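PDB 4RY8: periplasmic binding protein from Thermotoga lettingae TMO, which binds 5-methylthioribose between its two lobes and probably hands this sugar to a membrane transporter as its solute-binding component. Local coordinates for residues 180-192 and 205-219. Numbering follows the deposited sequence.
With SR1 (5-S-methyl-5-thio-alpha-D-ribofuranose), chain G.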
loop_
_atom_site.group_PDB
_atom_site.type_symbol
_atom_site.label_atom_id
_atom_site.label_comp_id
_atom_site.label_asym_id
_atom_site.label_seq_id
_atom_site.Cartn_x
_atom_site.Cartn_y
_atom_site.Cartn_z
ATOM N N THR C 180 -17.299 -1.014 23.043
ATOM C CA THR C 180 -16.957 -0.074 21.991
ATOM C C THR C 180 -18.022 0.016 20.912
ATOM O O THR C 180 -18.355 1.119 20.495
ATOM C CB THR C 180 -15.567 -0.416 21.398
ATOM O OG1 THR C 180 -14.527 -0.128 22.360
ATOM C CG2 THR C 180 -15.314 0.361 20.141
ATOM N N ALA C 181 -18.536 -1.120 20.425
ATOM C CA ALA C 181 -19.585 -1.112 19.410
ATOM C C ALA C 181 -20.806 -0.336 19.866
ATOM O O ALA C 181 -21.265 0.549 19.139
ATOM C CB ALA C 181 -19.999 -2.566 19.022
ATOM N N ALA C 182 -21.328 -0.670 21.063
ATOM C CA ALA C 182 -22.459 0.048 21.688
ATOM C C ALA C 182 -22.155 1.535 21.949
ATOM O O ALA C 182 -23.017 2.418 21.736
ATOM C CB ALA C 182 -22.891 -0.641 22.992
ATOM N N ASP C 183 -20.952 1.835 22.407
ATOM C CA ASP C 183 -20.626 3.254 22.622
ATOM C C ASP C 183 -20.465 4.019 21.296
ATOM O O ASP C 183 -20.863 5.181 21.188
ATOM C CB ASP C 183 -19.406 3.404 23.544
ATOM C CG ASP C 183 -19.663 2.827 24.960
ATOM O OD1 ASP C 183 -20.835 2.853 25.450
ATOM O OD2 ASP C 183 -18.675 2.345 25.571
ATOM N N THR C 184 -19.944 3.357 20.274
ATOM C CA THR C 184 -19.807 3.972 18.937
ATOM C C THR C 184 -21.184 4.173 18.273
ATOM O O THR C 184 -21.376 5.084 17.500
ATOM C CB THR C 184 -18.943 3.119 17.998
ATOM O OG1 THR C 184 -17.725 2.724 18.650
ATOM C CG2 THR C 184 -18.602 3.887 16.738
ATOM N N GLN C 185 -22.152 3.324 18.584
ATOM C CA GLN C 185 -23.482 3.547 18.050
ATOM C C GLN C 185 -24.027 4.887 18.573
ATOM O O GLN C 185 -24.589 5.690 17.839
ATOM C CB GLN C 185 -24.415 2.423 18.444
ATOM C CG GLN C 185 -25.760 2.571 17.756
ATOM C CD GLN C 185 -26.632 1.367 17.888
ATOM O OE1 GLN C 185 -26.163 0.276 18.178
ATOM N NE2 GLN C 185 -27.906 1.566 17.697
ATOM N N THR C 186 -23.864 5.092 19.863
ATOM C CA THR C 186 -24.398 6.283 20.513
ATOM C C THR C 186 -23.757 7.512 19.879
ATOM O O THR C 186 -24.442 8.454 19.516
ATOM C CB THR C 186 -24.122 6.245 22.011
ATOM O OG1 THR C 186 -24.837 5.146 22.564
ATOM C CG2 THR C 186 -24.617 7.537 22.697
ATOM N N ARG C 187 -22.437 7.492 19.774
ATOM C CA ARG C 187 -21.685 8.590 19.169
ATOM C C ARG C 187 -22.120 8.849 17.740
ATOM O O ARG C 187 -22.222 9.982 17.327
ATOM C CB ARG C 187 -20.179 8.283 19.180
ATOM C CG ARG C 187 -19.511 8.258 20.539
ATOM C CD ARG C 187 -18.273 7.338 20.512
ATOM N NE ARG C 187 -17.282 7.821 21.475
ATOM C CZ ARG C 187 -17.392 7.726 22.802
ATOM N NH1 ARG C 187 -18.428 7.112 23.368
ATOM N NH2 ARG C 187 -16.432 8.235 23.577
ATOM N N MET C 188 -22.332 7.783 16.969
ATOM C CA MET C 188 -22.689 7.930 15.585
ATOM C C MET C 188 -24.058 8.614 15.438
ATOM O O MET C 188 -24.199 9.464 14.542
ATOM C CB MET C 188 -22.598 6.590 14.848
ATOM C CG MET C 188 -22.882 6.674 13.363
ATOM S SD MET C 188 -21.621 7.440 12.325
ATOM C CE MET C 188 -22.522 7.639 10.800
ATOM N N GLU C 189 -25.019 8.290 16.325
ATOM C CA GLU C 189 -26.347 8.938 16.357
ATOM C C GLU C 189 -26.186 10.439 16.459
ATOM O O GLU C 189 -26.824 11.196 15.700
ATOM C CB GLU C 189 -27.182 8.509 17.562
ATOM C CG GLU C 189 -27.757 7.103 17.558
ATOM C CD GLU C 189 -28.225 6.698 18.957
ATOM O OE1 GLU C 189 -28.631 7.575 19.765
ATOM O OE2 GLU C 189 -28.177 5.501 19.271
ATOM N N ALA C 190 -25.312 10.867 17.382
ATOM C CA ALA C 190 -25.049 12.311 17.582
ATOM C C ALA C 190 -24.298 12.937 16.412
ATOM O O ALA C 190 -24.639 14.053 16.008
ATOM C CB ALA C 190 -24.295 12.560 18.904
ATOM N N ALA C 191 -23.284 12.240 15.877
ATOM C CA ALA C 191 -22.494 12.708 14.733
ATOM C C ALA C 191 -23.328 12.948 13.455
ATOM O O ALA C 191 -23.091 13.916 12.748
ATOM C CB ALA C 191 -21.336 11.752 14.429
ATOM N N MET C 192 -24.300 12.079 13.182
ATOM C CA MET C 192 -25.193 12.252 12.045
ATOM C C MET C 192 -26.061 13.502 12.208
ATOM O O MET C 192 -26.382 14.173 11.213
ATOM C CB MET C 192 -26.103 11.011 11.852
ATOM C CG MET C 192 -25.405 9.763 11.368
ATOM S SD MET C 192 -26.564 8.391 10.928
ATOM C CE MET C 192 -27.000 7.794 12.525
ATOM N N TRP C 205 -11.540 -0.101 13.022
ATOM C CA TRP C 205 -11.630 -1.417 13.728
ATOM C C TRP C 205 -13.048 -1.951 13.510
ATOM O O TRP C 205 -13.958 -1.138 13.521
ATOM C CB TRP C 205 -11.302 -1.171 15.231
ATOM C CG TRP C 205 -11.508 -2.317 16.179
ATOM C CD1 TRP C 205 -11.456 -3.658 15.905
ATOM C CD2 TRP C 205 -11.748 -2.209 17.559
ATOM N NE1 TRP C 205 -11.672 -4.386 17.035
ATOM C CE2 TRP C 205 -11.858 -3.516 18.076
ATOM C CE3 TRP C 205 -11.900 -1.125 18.424
ATOM C CZ2 TRP C 205 -12.119 -3.763 19.421
ATOM C CZ3 TRP C 205 -12.161 -1.367 19.737
ATOM C CH2 TRP C 205 -12.250 -2.655 20.241
ATOM N N ASP C 206 -13.291 -3.269 13.271
ATOM C CA ASP C 206 -14.650 -3.694 13.024
ATOM C C ASP C 206 -15.644 -3.409 14.156
ATOM O O ASP C 206 -16.829 -3.263 13.893
ATOM C CB ASP C 206 -14.795 -5.182 12.496
ATOM C CG ASP C 206 -14.284 -6.244 13.481
ATOM O OD1 ASP C 206 -13.732 -5.922 14.549
ATOM O OD2 ASP C 206 -14.461 -7.472 13.185
ATOM N N GLU C 207 -15.193 -3.294 15.402
ATOM C CA GLU C 207 -16.086 -2.916 16.512
ATOM C C GLU C 207 -16.613 -1.466 16.396
ATOM O O GLU C 207 -17.783 -1.185 16.724
ATOM C CB GLU C 207 -15.404 -3.152 17.863
ATOM C CG GLU C 207 -15.161 -4.618 18.170
ATOM C CD GLU C 207 -16.439 -5.431 18.241
ATOM O OE1 GLU C 207 -17.394 -5.046 18.960
ATOM O OE2 GLU C 207 -16.494 -6.485 17.588
ATOM N N PHE C 208 -15.792 -0.577 15.876
ATOM C CA PHE C 208 -16.228 0.789 15.586
ATOM C C PHE C 208 -17.263 0.718 14.437
ATOM O O PHE C 208 -18.334 1.311 14.487
ATOM C CB PHE C 208 -15.070 1.646 15.083
ATOM C CG PHE C 208 -14.025 2.045 16.119
ATOM C CD1 PHE C 208 -14.334 2.361 17.449
ATOM C CD2 PHE C 208 -12.732 2.246 15.686
ATOM C CE1 PHE C 208 -13.322 2.744 18.308
ATOM C CE2 PHE C 208 -11.730 2.649 16.543
ATOM C CZ PHE C 208 -12.035 2.910 17.848
ATOM N N ALA C 209 -16.927 -0.024 13.392
ATOM C CA ALA C 209 -17.814 -0.153 12.217
ATOM C C ALA C 209 -19.210 -0.673 12.601
ATOM O O ALA C 209 -20.211 -0.138 12.168
ATOM C CB ALA C 209 -17.171 -1.066 11.164
ATOM N N LYS C 210 -19.263 -1.699 13.447
ATOM C CA LYS C 210 -20.517 -2.347 13.839
ATOM C C LYS C 210 -21.418 -1.350 14.509
ATOM O O LYS C 210 -22.575 -1.243 14.203
ATOM C CB LYS C 210 -20.240 -3.529 14.782
ATOM C CG LYS C 210 -19.215 -4.522 14.242
ATOM C CD LYS C 210 -19.762 -5.867 13.873
ATOM C CE LYS C 210 -19.851 -6.772 15.078
ATOM N NZ LYS C 210 -18.595 -6.995 15.847
ATOM N N GLY C 211 -20.862 -0.559 15.416
ATOM C CA GLY C 211 -21.642 0.507 16.025
ATOM C C GLY C 211 -22.183 1.497 15.052
ATOM O O GLY C 211 -23.364 1.873 15.139
ATOM N N ALA C 212 -21.340 1.922 14.120
ATOM C CA ALA C 212 -21.701 2.924 13.117
ATOM C C ALA C 212 -22.822 2.445 12.204
ATOM O O ALA C 212 -23.788 3.175 11.956
ATOM C CB ALA C 212 -20.490 3.311 12.291
ATOM N N VAL C 213 -22.712 1.197 11.760
ATOM C CA VAL C 213 -23.720 0.603 10.876
ATOM C C VAL C 213 -25.052 0.444 11.554
ATOM O O VAL C 213 -26.090 0.704 10.943
ATOM C CB VAL C 213 -23.229 -0.773 10.353
ATOM C CG1 VAL C 213 -24.310 -1.499 9.553
ATOM C CG2 VAL C 213 -21.988 -0.581 9.490
ATOM N N ARG C 214 -25.058 -0.007 12.815
ATOM C CA ARG C 214 -26.294 -0.155 13.533
ATOM C C ARG C 214 -26.957 1.212 13.757
ATOM O O ARG C 214 -28.144 1.329 13.653
ATOM C CB ARG C 214 -26.071 -0.859 14.857
ATOM C CG ARG C 214 -25.543 -2.252 14.744
ATOM C CD ARG C 214 -25.266 -2.820 16.105
ATOM N NE ARG C 214 -24.673 -4.137 15.937
ATOM C CZ ARG C 214 -23.660 -4.624 16.645
ATOM N NH1 ARG C 214 -23.066 -3.906 17.609
ATOM N NH2 ARG C 214 -23.223 -5.847 16.360
ATOM N N ALA C 215 -26.168 2.242 14.055
ATOM C CA ALA C 215 -26.707 3.589 14.181
ATOM C C ALA C 215 -27.409 4.032 12.890
ATOM O O ALA C 215 -28.531 4.541 12.919
ATOM C CB ALA C 215 -25.594 4.563 14.538
ATOM N N ILE C 216 -26.735 3.799 11.769
ATOM C CA ILE C 216 -27.252 4.110 10.426
ATOM C C ILE C 216 -28.567 3.359 10.125
ATOM O O ILE C 216 -29.548 3.938 9.630
ATOM C CB ILE C 216 -26.197 3.807 9.330
ATOM C CG1 ILE C 216 -25.089 4.850 9.411
ATOM C CG2 ILE C 216 -26.830 3.838 7.936
ATOM C CD1 ILE C 216 -23.794 4.408 8.802
ATOM N N MET C 217 -28.600 2.077 10.443
ATOM C CA MET C 217 -29.767 1.298 10.093
ATOM C C MET C 217 -30.936 1.693 10.998
ATOM O O MET C 217 -32.067 1.815 10.533
ATOM C CB MET C 217 -29.449 -0.184 10.151
ATOM C CG MET C 217 -28.419 -0.576 9.091
ATOM S SD MET C 217 -28.085 -2.347 9.041
ATOM C CE MET C 217 -27.745 -2.741 10.741
ATOM N N GLN C 218 -30.667 1.941 12.280
ATOM C CA GLN C 218 -31.732 2.315 13.186
ATOM C C GLN C 218 -32.368 3.627 12.731
ATOM O O GLN C 218 -33.575 3.779 12.783
ATOM C CB GLN C 218 -31.218 2.441 14.612
ATOM C CG GLN C 218 -32.299 2.963 15.554
ATOM C CD GLN C 218 -31.856 3.072 16.985
ATOM O OE1 GLN C 218 -30.962 2.363 17.422
ATOM N NE2 GLN C 218 -32.494 3.964 17.728
ATOM N N ALA C 219 -31.541 4.571 12.292
ATOM C CA ALA C 219 -32.045 5.843 11.797
ATOM C C ALA C 219 -32.767 5.712 10.462
ATOM O O ALA C 219 -33.476 6.626 10.077
ATOM C CB ALA C 219 -30.943 6.872 11.703
HETATM C CS SR1 G . -8.052 -1.365 19.668
HETATM S S SR1 G . -6.856 -1.794 18.424
HETATM C C5 SR1 G . -8.033 -2.707 17.396
HETATM C C4 SR1 G . -7.357 -3.276 16.152
HETATM O O4 SR1 G . -6.323 -4.088 16.605
HETATM C C1 SR1 G . -6.242 -5.314 15.851
HETATM O O1 SR1 G . -5.022 -5.313 15.192
HETATM C C2 SR1 G . -7.385 -5.368 14.850
HETATM O O2 SR1 G . -7.042 -5.310 13.439
HETATM C C3 SR1 G . -8.220 -4.176 15.274
HETATM O O3 SR1 G . -8.694 -3.466 14.138
HETATM O O HOH W 1 -17.686 -3.748 21.188
HETATM O O HOH W 2 -23.674 -1.111 18.795
#
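Thr180 O is gripped from opposite faces of its plane by Thr184 N and, at 2.5 Å, by Thr184 OG1, a hydroxyl that also meets the edge of the Phe208 ring across the contact. Helices 180-192 and 206-219, successive in the chain and joined through strand 200-203, pack side by side on the mixed sheet of one lobe of a periplasmic-binding-protein fold. They cross at -45° with axes 7.0 Å apart, a closeness that Gly211 permits, since a CB there would run into Ala181 O and Thr184 CB. Their backbones consequently touch, Gly211 CA lying 3.1 Å from Ala181 O in a CA-H...O contact. Knobs fit into holes: Ala181 sits among Glu207, Lys210, Gly211 and Arg214, while Ala215 enters between Gln185, Met188, Glu189 and Met192. Glu207 OE2 forms a salt bridge with Lys210 NZ at 2.8 Å, and its OE1 accepts from a water that takes the N-H of Ala181. With CG anti to the backbone N (chi1 -173°), Gln185 extends across Arg214, and a second water links its OE1 to Arg214 NH1. Deeper in, Met188 CE reaches Ile216 CD1 at 4.0 Å, beside strands 200-203 and 226-230.

At the ligand cleft, Thr180 CG2 lies obliquely against both rings, 3.6 Å from Trp205 CZ3, while Trp205 CE3 sits over the face of Phe208; Thr180 OG1 is hydrogen-bonded to Glu26. The N-cap indole of Trp205 has Glu207 CB over the centre of one face and the sugar's C5 3.6 Å above the other, offset toward the rim. Without the indole, as with an alanine here, C5 would probably lose its platform and Thr180 CG2 a ring partner. This part of the pocket wall thus probably serves C5 and C3, with O3 also near Trp205 CD1, whereas Asp103, Arg153 and Asp231 hydrogen-bond to the ligand.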